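Local coordinates for uncharacterized protein (Exiguobacterium sibiricum, PDB 3B77) that is of unknown function but carries a bacterial pleckstrin-homology domain together with a helical region that probably mediates oligomerisation, at residues A[41-45]-A[46-50]; A[113-116]-A[117-121]. All coordinates share one frame; numbering follows the deposited sequence.

Contact 1 of 2, residues A[41-45]-A[46-50]; sequences YCFTN and LALVH
Leu48 lays its CD1 methyl over the middle of the Phe43 ring, 3.9 Å from the ring centroid, a CH-pi contact between neighbours on adjacent strands of a beta hairpin. Phe43 places CG beside its backbone N (chi1 -63°), and from there the ring runs side by side with the leucine and offers it a face. Tyr41 and His50 form the next non-hydrogen-bonded pair on the same side of the sheet. Their planes are nearly parallel, at 6°, but slid so far that the rings barely overlap; Tyr41 CE1 stands over the imidazole face, 3.5 Å from His50 NE2. The imidazole is also tied to Asp39 through NE2 and meets Tyr99 edge-to-face. On the other side of the sheet Cys42 CB and Val49 CB touch at 4.0 Å, where Cys42 N binds Val49 O at 2.8 Å.

At the bend Asn45 and Leu46 take type I turn angles. Thr44 N binds Ala47 O at 2.9 Å, while the amide of Ala47 turns to the threonine hydroxyl instead of the Thr44 carbonyl. Thr44 sets OG1 between its own N and carbonyl carbon (chi1 81°), pointing it into the turn. There Thr44 OG1 accepts Leu46 N at 3.0 Å, an ST turn. Ala47 N reaches Thr44 OG1 at 2.9 Å. A valine at this position would probably leave both amides without their acceptor and the turn less firmly fixed. Because OG1 already receives two N-H groups, its own hydrogen is likely shared with Glu28 OE2, coupling the bend to a carboxylate in the loop that leads into strand 30-35.

Contact 2 of 2, residues A[113-116]-A[117-121]; sequences DLYK and ALLAI
A first torsion of 172° swings the Tyr115 ring to the far side of CB from its backbone N, and Leu119, one turn further along, brings its CD2 methyl over one face of that ring. The two sit on the long alpha-helix 108-146, whose early turns probably correspond to the C-terminal helix of the pleckstrin-homology fold. CD2 lies 3.9 Å from the ring centroid and is offset toward the rim, nearest the phenol end: Tyr115 CZ is 3.6 Å away from Leu119 CD2. The two side chains cross at a slant instead of running alongside. Leu119 reaches this place with chi1 at -143°, well off a staggered position, which may cost some torsional strain. This edge of the helix looks toward Val76 on strand 73-79, and the second subunit joins it, with its Leu63 against Tyr115 and its Arg65 against Leu119.

Leu114 and Leu118 make the next i to i+4 pair, purely apolar, with Leu114 CG 4.0 Å from Leu118 CD1. Leu114 CD1 also comes near Leu118 CG, so the branched ends pack on each other. Both press on Ile90 of strand 87-94, and Leu118 also touches Phe92 and Ile73, so this ridge faces the beta-sheet core of the domain. Ala117, small and buried, packs against Tyr187 of helix 184-191.

Regular helical bonding underlies these pairs. Ala117 N meets Asp113 O at 3.1 Å, and Leu119 N meets Tyr115 O at 3.1 Å. Under the leucine pair, the bond from Leu118 N to Leu114 O is 2.9 Å long and almost straight, 178° at the hydrogen.

Overall arrangement
Contact 1 is a hairpin of strands 39-44 and 47-52 in the first sheet, and contact 2 two turns of the helix that packs against it; their centres lie 13 Å apart. They meet directly through Phe43: its CE1 comes 3.8 Å from Leu114 CD2, and its CE2 packs on Leu118 CD1 at 4.2 Å. Phe92, on strand 87-94 of the second sheet, touches Leu48 and Leu118 alike, so hairpin, second sheet and helix share one apolar core. With no ligand or active site known, contact 1 and the Leu114-Leu118 side of contact 2 belong to the domain's interior, while Tyr115 and Leu119 lie on the flank that meets the second subunit.

Contact 1 of 2, residues A[41-45]-A[46-50]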
loop_
_atom_site.group_PDB
_atom_site.type_symbol
_atom_site.label_atom_id
_atom_site.label_comp_id
_atom_site.label_asym_id
_atom_site.label_seq_id
_atom_site.Cartn_x
_atom_site.Cartn_y
_atom_site.Cartn_z
ATOM N N TYR A 41 -21.611 -10.936 -57.763
ATOM C CA TYR A 41 -21.723 -11.055 -56.311
ATOM C C TYR A 41 -22.165 -12.467 -55.954
ATOM O O TYR A 41 -23.308 -12.830 -56.152
ATOM C CB TYR A 41 -22.736 -10.047 -55.778
ATOM C CG TYR A 41 -22.421 -8.624 -56.123
ATOM C CD1 TYR A 41 -21.598 -7.864 -55.328
ATOM C CD2 TYR A 41 -22.967 -8.030 -57.244
ATOM C CE1 TYR A 41 -21.323 -6.556 -55.634
ATOM C CE2 TYR A 41 -22.698 -6.716 -57.572
ATOM C CZ TYR A 41 -21.879 -5.984 -56.762
ATOM O OH TYR A 41 -21.594 -4.682 -57.065
ATOM N N CYS A 42 -21.265 -13.247 -55.388
ATOM C CA CYS A 42 -21.511 -14.661 -55.142
ATOM C C CYS A 42 -21.585 -14.912 -53.660
ATOM O O CYS A 42 -20.611 -14.703 -52.966
ATOM C CB CYS A 42 -20.351 -15.436 -55.753
ATOM S SG CYS A 42 -20.436 -17.193 -55.682
ATOM N N PHE A 43 -22.760 -15.315 -53.179
ATOM C CA PHE A 43 -22.988 -15.586 -51.761
ATOM C C PHE A 43 -22.959 -17.087 -51.521
ATOM O O PHE A 43 -23.834 -17.800 -51.976
ATOM C CB PHE A 43 -24.331 -15.031 -51.309
ATOM C CG PHE A 43 -24.437 -13.533 -51.404
ATOM C CD1 PHE A 43 -24.799 -12.926 -52.598
ATOM C CD2 PHE A 43 -24.181 -12.742 -50.304
ATOM C CE1 PHE A 43 -24.913 -11.541 -52.685
ATOM C CE2 PHE A 43 -24.292 -11.389 -50.367
ATOM C CZ PHE A 43 -24.658 -10.769 -51.562
ATOM N N THR A 44 -21.945 -17.545 -50.790
ATOM C CA THR A 44 -21.777 -18.963 -50.473
ATOM C C THR A 44 -22.030 -19.173 -48.984
ATOM O O THR A 44 -22.287 -18.198 -48.243
ATOM C CB THR A 44 -20.338 -19.481 -50.788
ATOM O OG1 THR A 44 -19.450 -19.129 -49.724
ATOM C CG2 THR A 44 -19.808 -18.924 -52.107
ATOM N N ASN A 45 -21.959 -20.443 -48.561
ATOM C CA ASN A 45 -22.105 -20.794 -47.158
ATOM C C ASN A 45 -20.976 -20.261 -46.295
ATOM O O ASN A 45 -21.162 -20.047 -45.110
ATOM C CB ASN A 45 -22.221 -22.308 -46.963
ATOM C CG ASN A 45 -21.087 -23.061 -47.578
ATOM O OD1 ASN A 45 -20.629 -22.726 -48.660
ATOM N ND2 ASN A 45 -20.628 -24.082 -46.904
ATOM N N LEU A 46 -19.818 -20.012 -46.893
ATOM C CA LEU A 46 -18.662 -19.546 -46.156
ATOM C C LEU A 46 -18.319 -18.080 -46.335
ATOM O O LEU A 46 -17.702 -17.497 -45.435
ATOM C CB LEU A 46 -17.434 -20.357 -46.552
ATOM C CG LEU A 46 -17.537 -21.874 -46.490
ATOM C CD1 LEU A 46 -16.321 -22.480 -47.209
ATOM C CD2 LEU A 46 -17.712 -22.457 -45.051
ATOM N N ALA A 47 -18.672 -17.481 -47.475
ATOM C CA ALA A 47 -18.193 -16.131 -47.808
ATOM C C ALA A 47 -18.973 -15.437 -48.902
ATOM O O ALA A 47 -19.809 -16.063 -49.587
ATOM C CB ALA A 47 -16.730 -16.185 -48.253
ATOM N N LEU A 48 -18.695 -14.122 -49.022
ATOM C CA LEU A 48 -19.070 -13.303 -50.184
ATOM C C LEU A 48 -17.823 -13.238 -51.133
ATOM O O LEU A 48 -16.742 -12.731 -50.780
ATOM C CB LEU A 48 -19.524 -11.879 -49.795
ATOM C CG LEU A 48 -19.673 -10.871 -50.955
ATOM C CD1 LEU A 48 -20.743 -11.298 -51.980
ATOM C CD2 LEU A 48 -19.928 -9.432 -50.431
ATOM N N VAL A 49 -18.001 -13.781 -52.334
ATOM C CA VAL A 49 -16.977 -13.751 -53.363
ATOM C C VAL A 49 -17.481 -12.703 -54.336
ATOM O O VAL A 49 -18.595 -12.777 -54.793
ATOM C CB VAL A 49 -16.788 -15.134 -53.998
ATOM C CG1 VAL A 49 -15.810 -15.084 -55.145
ATOM C CG2 VAL A 49 -16.336 -16.130 -52.948
ATOM N N HIS A 50 -16.668 -11.681 -54.564
ATOM C CA HIS A 50 -17.041 -10.549 -55.380
ATOM C C HIS A 50 -15.952 -10.274 -56.403
ATOM O O HIS A 50 -14.788 -10.048 -56.052
ATOM C CB HIS A 50 -17.229 -9.328 -54.493
ATOM C CG HIS A 50 -17.415 -8.051 -55.242
ATOM N ND1 HIS A 50 -16.862 -6.858 -54.821
ATOM C CD2 HIS A 50 -18.082 -7.775 -56.388
ATOM C CE1 HIS A 50 -17.197 -5.902 -55.669
ATOM N NE2 HIS A 50 -17.929 -6.434 -56.633
#

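Contact 2 of 2, residues A[113-116]-A[117-121]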
loop_
_atom_site.group_PDB
_atom_site.type_symbol
_atom_site.label_atom_id
_atom_site.label_comp_id
_atom_site.label_asym_id
_atom_site.label_seq_id
_atom_site.Cartn_x
_atom_site.Cartn_y
_atom_site.Cartn_z
ATOM N N ASP A 113 -35.608 -12.646 -50.506
ATOM C CA ASP A 113 -35.119 -13.810 -49.766
ATOM C C ASP A 113 -33.673 -13.622 -49.296
ATOM O O ASP A 113 -33.300 -14.111 -48.246
ATOM C CB ASP A 113 -35.233 -15.105 -50.593
ATOM C CG ASP A 113 -36.681 -15.539 -50.837
ATOM O OD1 ASP A 113 -37.610 -15.013 -50.145
ATOM O OD2 ASP A 113 -36.866 -16.436 -51.718
ATOM N N LEU A 114 -32.858 -12.947 -50.095
ATOM C CA LEU A 114 -31.493 -12.656 -49.702
ATOM C C LEU A 114 -31.487 -11.675 -48.519
ATOM O O LEU A 114 -30.748 -11.842 -47.551
ATOM C CB LEU A 114 -30.716 -12.068 -50.874
ATOM C CG LEU A 114 -29.220 -11.775 -50.660
ATOM C CD1 LEU A 114 -28.457 -13.032 -50.311
ATOM C CD2 LEU A 114 -28.642 -11.132 -51.894
ATOM N N TYR A 115 -32.322 -10.654 -48.613
ATOM C CA TYR A 115 -32.487 -9.690 -47.547
ATOM C C TYR A 115 -32.727 -10.428 -46.243
ATOM O O TYR A 115 -32.027 -10.180 -45.269
ATOM C CB TYR A 115 -33.656 -8.758 -47.853
ATOM C CG TYR A 115 -34.032 -7.835 -46.729
ATOM C CD1 TYR A 115 -33.148 -6.868 -46.276
ATOM C CD2 TYR A 115 -35.287 -7.911 -46.129
ATOM C CE1 TYR A 115 -33.498 -5.996 -45.266
ATOM C CE2 TYR A 115 -35.649 -7.046 -45.101
ATOM C CZ TYR A 115 -34.756 -6.087 -44.664
ATOM O OH TYR A 115 -35.106 -5.225 -43.633
ATOM N N LYS A 116 -33.679 -11.360 -46.236
ATOM C CA LYS A 116 -33.982 -12.117 -45.024
ATOM C C LYS A 116 -32.790 -12.906 -44.533
ATOM O O LYS A 116 -32.498 -12.875 -43.356
ATOM C CB LYS A 116 -35.171 -13.060 -45.229
ATOM C CG LYS A 116 -36.542 -12.385 -45.466
ATOM C CD LYS A 116 -37.636 -13.479 -45.529
ATOM C CE LYS A 116 -38.969 -13.032 -46.087
ATOM N NZ LYS A 116 -40.003 -14.159 -46.020
ATOM N N ALA A 117 -32.114 -13.604 -45.439
ATOM C CA ALA A 117 -30.934 -14.443 -45.105
ATOM C C ALA A 117 -29.824 -13.642 -44.434
ATOM O O ALA A 117 -29.350 -14.007 -43.356
ATOM C CB ALA A 117 -30.376 -15.148 -46.371
ATOM N N LEU A 118 -29.428 -12.544 -45.076
ATOM C CA LEU A 118 -28.374 -11.667 -44.559
ATOM C C LEU A 118 -28.723 -11.081 -43.183
ATOM O O LEU A 118 -27.875 -11.015 -42.274
ATOM C CB LEU A 118 -28.094 -10.550 -45.564
ATOM C CG LEU A 118 -27.431 -11.010 -46.866
ATOM C CD1 LEU A 118 -27.156 -9.813 -47.794
ATOM C CD2 LEU A 118 -26.136 -11.792 -46.534
ATOM N N LEU A 119 -29.982 -10.693 -43.025
ATOM C CA LEU A 119 -30.522 -10.159 -41.767
ATOM C C LEU A 119 -30.362 -11.208 -40.632
ATOM O O LEU A 119 -29.961 -10.901 -39.517
ATOM C CB LEU A 119 -31.997 -9.825 -42.017
ATOM C CG LEU A 119 -32.793 -8.650 -41.466
ATOM C CD1 LEU A 119 -32.109 -7.297 -41.636
ATOM C CD2 LEU A 119 -34.149 -8.652 -42.220
ATOM N N ALA A 120 -30.650 -12.459 -40.954
ATOM C CA ALA A 120 -30.536 -13.560 -40.023
ATOM C C ALA A 120 -29.072 -13.839 -39.685
ATOM O O ALA A 120 -28.731 -14.093 -38.529
ATOM C CB ALA A 120 -31.191 -14.788 -40.625
ATOM N N ILE A 121 -28.203 -13.773 -40.690
ATOM C CA ILE A 121 -26.752 -13.965 -40.467
ATOM C C ILE A 121 -26.214 -12.863 -39.552
ATOM O O ILE A 121 -25.554 -13.151 -38.570
ATOM C CB ILE A 121 -25.952 -13.982 -41.814
ATOM C CG1 ILE A 121 -26.364 -15.184 -42.674
ATOM C CG2 ILE A 121 -24.430 -14.031 -41.562
ATOM C CD1 ILE A 121 -25.770 -15.143 -44.075
#